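Local coordinates for protein nicotinate-nucleotide pyrophosphorylase (Francisella tularensis subsp. tularensis, PDB 3TQV) that probably catalyses the conversion of quinolinate and phosphoribosyl diphosphate to nicotinate ribonucleotide, carbon dioxide and diphosphate, a step of NAD(+) biosynthesis, at residues A64-V67 against I68-D72; N226-G229 against E230-D233. All blocks are in the same frame, centred on the assembly; numbering follows the deposited sequence.

In the fold
Contacts 1 and 2 mark the C-terminal end of one helix and the N-terminal end of another, in the two domains of the chain. Contact 1 closes helix 61-71 in the N-terminal domain, away from the predicted substrate residues; contact 2 opens helix 229-239 of the barrel-type C-terminal domain. Their centres are 49 Å apart, with about 37 Å between nearest atoms, on opposite sides of the chain's centre, so they do not touch. Contact 2 follows strand 221-225, whose last residue, Asp225, is a predicted substrate-binding residue: its side chain is about 5 Å from that of Phe227, and that of Glu204, another such residue, about 8 Å from it.

Contact 1 of 2, residues A64-V67 against I68-D72; sequences ANEV and INQLD
Ala64 to Val67 hand their carbonyls to the next turn of the same helix in four consecutive i to i+4 bonds. Ile68 N meets Ala64 O at 3.0 Å and Asn69 N meets Asn65 O at 3.0 Å, both close to straight. The two that follow, Gln70 N to Glu66 O and Leu71 N to Val67 O, are more bent, each with an N-H...O angle of 148°. Asp72 is the first residue to leave helical phi/psi, yet its N reaches Ile68 O at 2.9 Å. Among the polar side chains, Glu66 sends CG anti to its backbone N (chi1 -178°) and bends at chi2, which lays its carboxylate alongside Asn69 and Gln70, OE1 3.7 Å from Asn69 CB and OE2 3.2 Å from Gln70 CG, its plane turned 65° from the Gln70 amide. The apolar term is slight: Val67 CG1 and Leu71 CD1 stand 4.4 Å apart, one turn from each other on the same face. That face, with Ala64 and Ile68, packs on Ile110 and Ala106 of helix 100-130. Glu66 and Gln70 rest against helix 16-31, while Asn65 OD1 is hydrogen-bonded to Trp79 NE1 of strand 76-79, and Asp72 OD2 to Ser102 OG at the start of helix 100-130.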
loop_
_atom_site.group_PDB
_atom_site.type_symbol
_atom_site.label_atom_id
_atom_site.label_comp_id
_atom_site.label_asym_id
_atom_site.label_seq_id
_atom_site.Cartn_x
_atom_site.Cartn_y
_atom_site.Cartn_z
ATOM N N ALA B 64 9.869 -8.603 -9.908
ATOM C CA ALA B 64 10.625 -8.018 -11.009
ATOM C C ALA B 64 10.936 -9.091 -12.040
ATOM O O ALA B 64 10.641 -8.931 -13.217
ATOM C CB ALA B 64 11.890 -7.411 -10.497
ATOM N N ASN B 65 11.522 -10.193 -11.582
ATOM C CA ASN B 65 11.779 -11.342 -12.437
ATOM C C ASN B 65 10.535 -11.762 -13.214
ATOM O O ASN B 65 10.609 -12.092 -14.404
ATOM C CB ASN B 65 12.280 -12.526 -11.603
ATOM C CG ASN B 65 13.737 -12.372 -11.152
ATOM O OD1 ASN B 65 14.465 -11.498 -11.624
ATOM N ND2 ASN B 65 14.164 -13.237 -10.239
ATOM N N GLU B 66 9.389 -11.759 -12.536
ATOM C CA GLU B 66 8.176 -12.266 -13.144
ATOM C C GLU B 66 7.639 -11.282 -14.170
ATOM O O GLU B 66 7.099 -11.692 -15.203
ATOM C CB GLU B 66 7.137 -12.626 -12.080
ATOM C CG GLU B 66 5.832 -13.226 -12.617
ATOM C CD GLU B 66 6.057 -14.350 -13.619
ATOM O OE1 GLU B 66 7.180 -14.912 -13.664
ATOM O OE2 GLU B 66 5.106 -14.671 -14.365
ATOM N N VAL B 67 7.812 -9.988 -13.901
ATOM C CA VAL B 67 7.505 -8.951 -14.887
ATOM C C VAL B 67 8.319 -9.166 -16.159
ATOM O O VAL B 67 7.757 -9.259 -17.247
ATOM C CB VAL B 67 7.774 -7.530 -14.345
ATOM C CG1 VAL B 67 7.482 -6.487 -15.409
ATOM C CG2 VAL B 67 6.956 -7.258 -13.095
ATOM N N ILE B 68 9.642 -9.239 -16.033
ATOM C CA ILE B 68 10.494 -9.545 -17.190
ATOM C C ILE B 68 9.953 -10.747 -17.961
ATOM O O ILE B 68 9.662 -10.668 -19.160
ATOM C CB ILE B 68 11.950 -9.866 -16.772
ATOM C CG1 ILE B 68 12.658 -8.603 -16.321
ATOM C CG2 ILE B 68 12.727 -10.488 -17.922
ATOM C CD1 ILE B 68 12.023 -7.350 -16.872
ATOM N N ASN B 69 9.821 -11.855 -17.241
ATOM C CA ASN B 69 9.369 -13.126 -17.780
ATOM C C ASN B 69 8.086 -13.026 -18.589
ATOM O O ASN B 69 7.958 -13.652 -19.653
ATOM C CB ASN B 69 9.159 -14.108 -16.631
ATOM C CG ASN B 69 8.885 -15.509 -17.116
ATOM O OD1 ASN B 69 7.894 -16.138 -16.730
ATOM N ND2 ASN B 69 9.761 -16.005 -17.979
ATOM N N GLN B 70 7.133 -12.252 -18.073
ATOM C CA GLN B 70 5.839 -12.094 -18.728
ATOM C C GLN B 70 5.870 -11.150 -19.933
ATOM O O GLN B 70 5.105 -11.323 -20.877
ATOM C CB GLN B 70 4.770 -11.669 -17.725
ATOM C CG GLN B 70 4.244 -12.807 -16.858
ATOM C CD GLN B 70 3.190 -12.348 -15.843
ATOM O OE1 GLN B 70 3.130 -12.846 -14.708
ATOM N NE2 GLN B 70 2.353 -11.401 -16.253
ATOM N N LEU B 71 6.755 -10.163 -19.913
ATOM C CA LEU B 71 6.827 -9.213 -21.021
ATOM C C LEU B 71 7.713 -9.653 -22.189
ATOM O O LEU B 71 7.338 -9.524 -23.349
ATOM C CB LEU B 71 7.300 -7.850 -20.529
ATOM C CG LEU B 71 6.250 -6.963 -19.882
ATOM C CD1 LEU B 71 6.812 -5.565 -19.662
ATOM C CD2 LEU B 71 5.022 -6.914 -20.758
ATOM N N ASP B 72 8.896 -10.155 -21.871
ATOM C CA ASP B 72 9.902 -10.422 -22.871
ATOM C C ASP B 72 10.994 -11.276 -22.220
ATOM O O ASP B 72 11.910 -10.752 -21.591
ATOM C CB ASP B 72 10.486 -9.094 -23.379
ATOM C CG ASP B 72 11.464 -9.282 -24.535
ATOM O OD1 ASP B 72 11.931 -10.425 -24.744
ATOM O OD2 ASP B 72 11.764 -8.294 -25.239
#

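Contact 2 of 2, residues N226-G229 against E230-D233; sequences NFSG and EDID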
loop_
_atom_site.group_PDB
_atom_site.type_symbol
_atom_site.label_atom_id
_atom_site.label_comp_id
_atom_site.label_asym_id
_atom_site.label_seq_id
_atom_site.Cartn_x
_atom_site.Cartn_y
_atom_site.Cartn_z
ATOM N N ASN B 226 -3.097 -2.752 24.907
ATOM C CA ASN B 226 -2.953 -1.420 25.507
ATOM C C ASN B 226 -2.577 -1.321 26.990
ATOM O O ASN B 226 -3.000 -0.390 27.665
ATOM C CB ASN B 226 -4.206 -0.591 25.241
ATOM C CG ASN B 226 -4.313 -0.157 23.793
ATOM O OD1 ASN B 226 -5.339 -0.368 23.137
ATOM N ND2 ASN B 226 -3.243 0.456 23.282
ATOM N N PHE B 227 -1.785 -2.265 27.491
ATOM C CA PHE B 227 -1.331 -2.212 28.876
ATOM C C PHE B 227 -0.362 -1.067 29.124
ATOM O O PHE B 227 0.413 -0.671 28.249
ATOM C CB PHE B 227 -0.635 -3.505 29.286
ATOM C CG PHE B 227 -1.568 -4.634 29.566
ATOM C CD1 PHE B 227 -2.776 -4.736 28.896
ATOM C CD2 PHE B 227 -1.240 -5.600 30.517
ATOM C CE1 PHE B 227 -3.629 -5.784 29.161
ATOM C CE2 PHE B 227 -2.092 -6.640 30.785
ATOM C CZ PHE B 227 -3.287 -6.732 30.110
ATOM N N SER B 228 -0.402 -0.549 30.340
ATOM C CA SER B 228 0.569 0.433 30.772
ATOM C C SER B 228 1.905 -0.267 30.833
ATOM O O SER B 228 1.959 -1.494 30.855
ATOM C CB SER B 228 0.209 0.947 32.163
ATOM O OG SER B 228 0.060 -0.130 33.070
ATOM N N GLY B 229 2.977 0.512 30.857
ATOM C CA GLY B 229 4.287 -0.035 31.136
ATOM C C GLY B 229 4.211 -0.943 32.346
ATOM O O GLY B 229 4.380 -2.158 32.241
ATOM N N GLU B 230 3.925 -0.354 33.497
ATOM C CA GLU B 230 3.804 -1.107 34.732
ATOM C C GLU B 230 3.038 -2.437 34.585
ATOM O O GLU B 230 3.477 -3.472 35.081
ATOM C CB GLU B 230 3.152 -0.237 35.798
ATOM C CG GLU B 230 2.849 -0.989 37.088
ATOM C CD GLU B 230 1.441 -0.744 37.598
ATOM O OE1 GLU B 230 0.519 -0.658 36.759
ATOM O OE2 GLU B 230 1.261 -0.627 38.833
ATOM N N ASP B 231 1.895 -2.417 33.912
ATOM C CA ASP B 231 1.124 -3.646 33.768
ATOM C C ASP B 231 1.854 -4.656 32.898
ATOM O O ASP B 231 1.787 -5.861 33.141
ATOM C CB ASP B 231 -0.266 -3.375 33.209
ATOM C CG ASP B 231 -1.214 -2.883 34.263
ATOM O OD1 ASP B 231 -0.903 -3.073 35.453
ATOM O OD2 ASP B 231 -2.267 -2.315 33.909
ATOM N N ILE B 232 2.548 -4.168 31.877
ATOM C CA ILE B 232 3.367 -5.056 31.076
ATOM C C ILE B 232 4.376 -5.719 32.018
ATOM O O ILE B 232 4.610 -6.931 31.942
ATOM C CB ILE B 232 4.093 -4.323 29.930
ATOM C CG1 ILE B 232 3.084 -3.693 28.971
ATOM C CG2 ILE B 232 4.960 -5.295 29.161
ATOM C CD1 ILE B 232 3.692 -2.779 27.939
ATOM N N ASP B 233 4.960 -4.931 32.918
ATOM C CA ASP B 233 5.910 -5.487 33.870
ATOM C C ASP B 233 5.272 -6.593 34.685
ATOM O O ASP B 233 5.805 -7.697 34.752
ATOM C CB ASP B 233 6.480 -4.401 34.779
ATOM C CG ASP B 233 7.459 -3.503 34.054
ATOM O OD1 ASP B 233 8.231 -4.040 33.211
ATOM O OD2 ASP B 233 7.437 -2.275 34.320
#
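Phe227 folds its side chain back over the first turn of helix 229-239, against Asp231 and Ile232. Its CB lies 3.7 Å from Ile232 CG1, an apolar touch between the residue before the N-cap and the fourth residue of the helix: a hydrophobic staple. With chi1 at -77°, CG turns away from the carbonyl carbon and stays within 4.1 Å of Asp231 CB. At the next atom the ring comes closest, CD2 to Asp231 CB at 3.6 Å, an oblique approach, while Ile232 N lies off the ring edge near its plane. The Asp231 carboxylate stands steeply to the ring, the two planes 74° apart. The Phe227 side chain also packs on Leu208 of helix 208-216, which Asp231 touches too.

Between the two stapled residues sits Ser228, the N-cap. Its chi1 of 54° sets OG between backbone N and carbonyl carbon, from where it accepts from Asp231 N at 3.1 Å. Regular helix bonds start beside it, Ile232 N to Ser228 O at 2.9 Å and Asp233 N to Gly229 O at 2.9 Å.

Serine oxygen thus satisfies an amide that has no preceding helical carbonyl. Three acidic side chains, Glu230, Asp231 and Asp233, are spread round this turn, where their negative charge would probably suit the positive end of the helix dipole, although Glu230 OE1 and Asp231 OD1, two acceptors 3.1 Å apart, would probably repel each other partly.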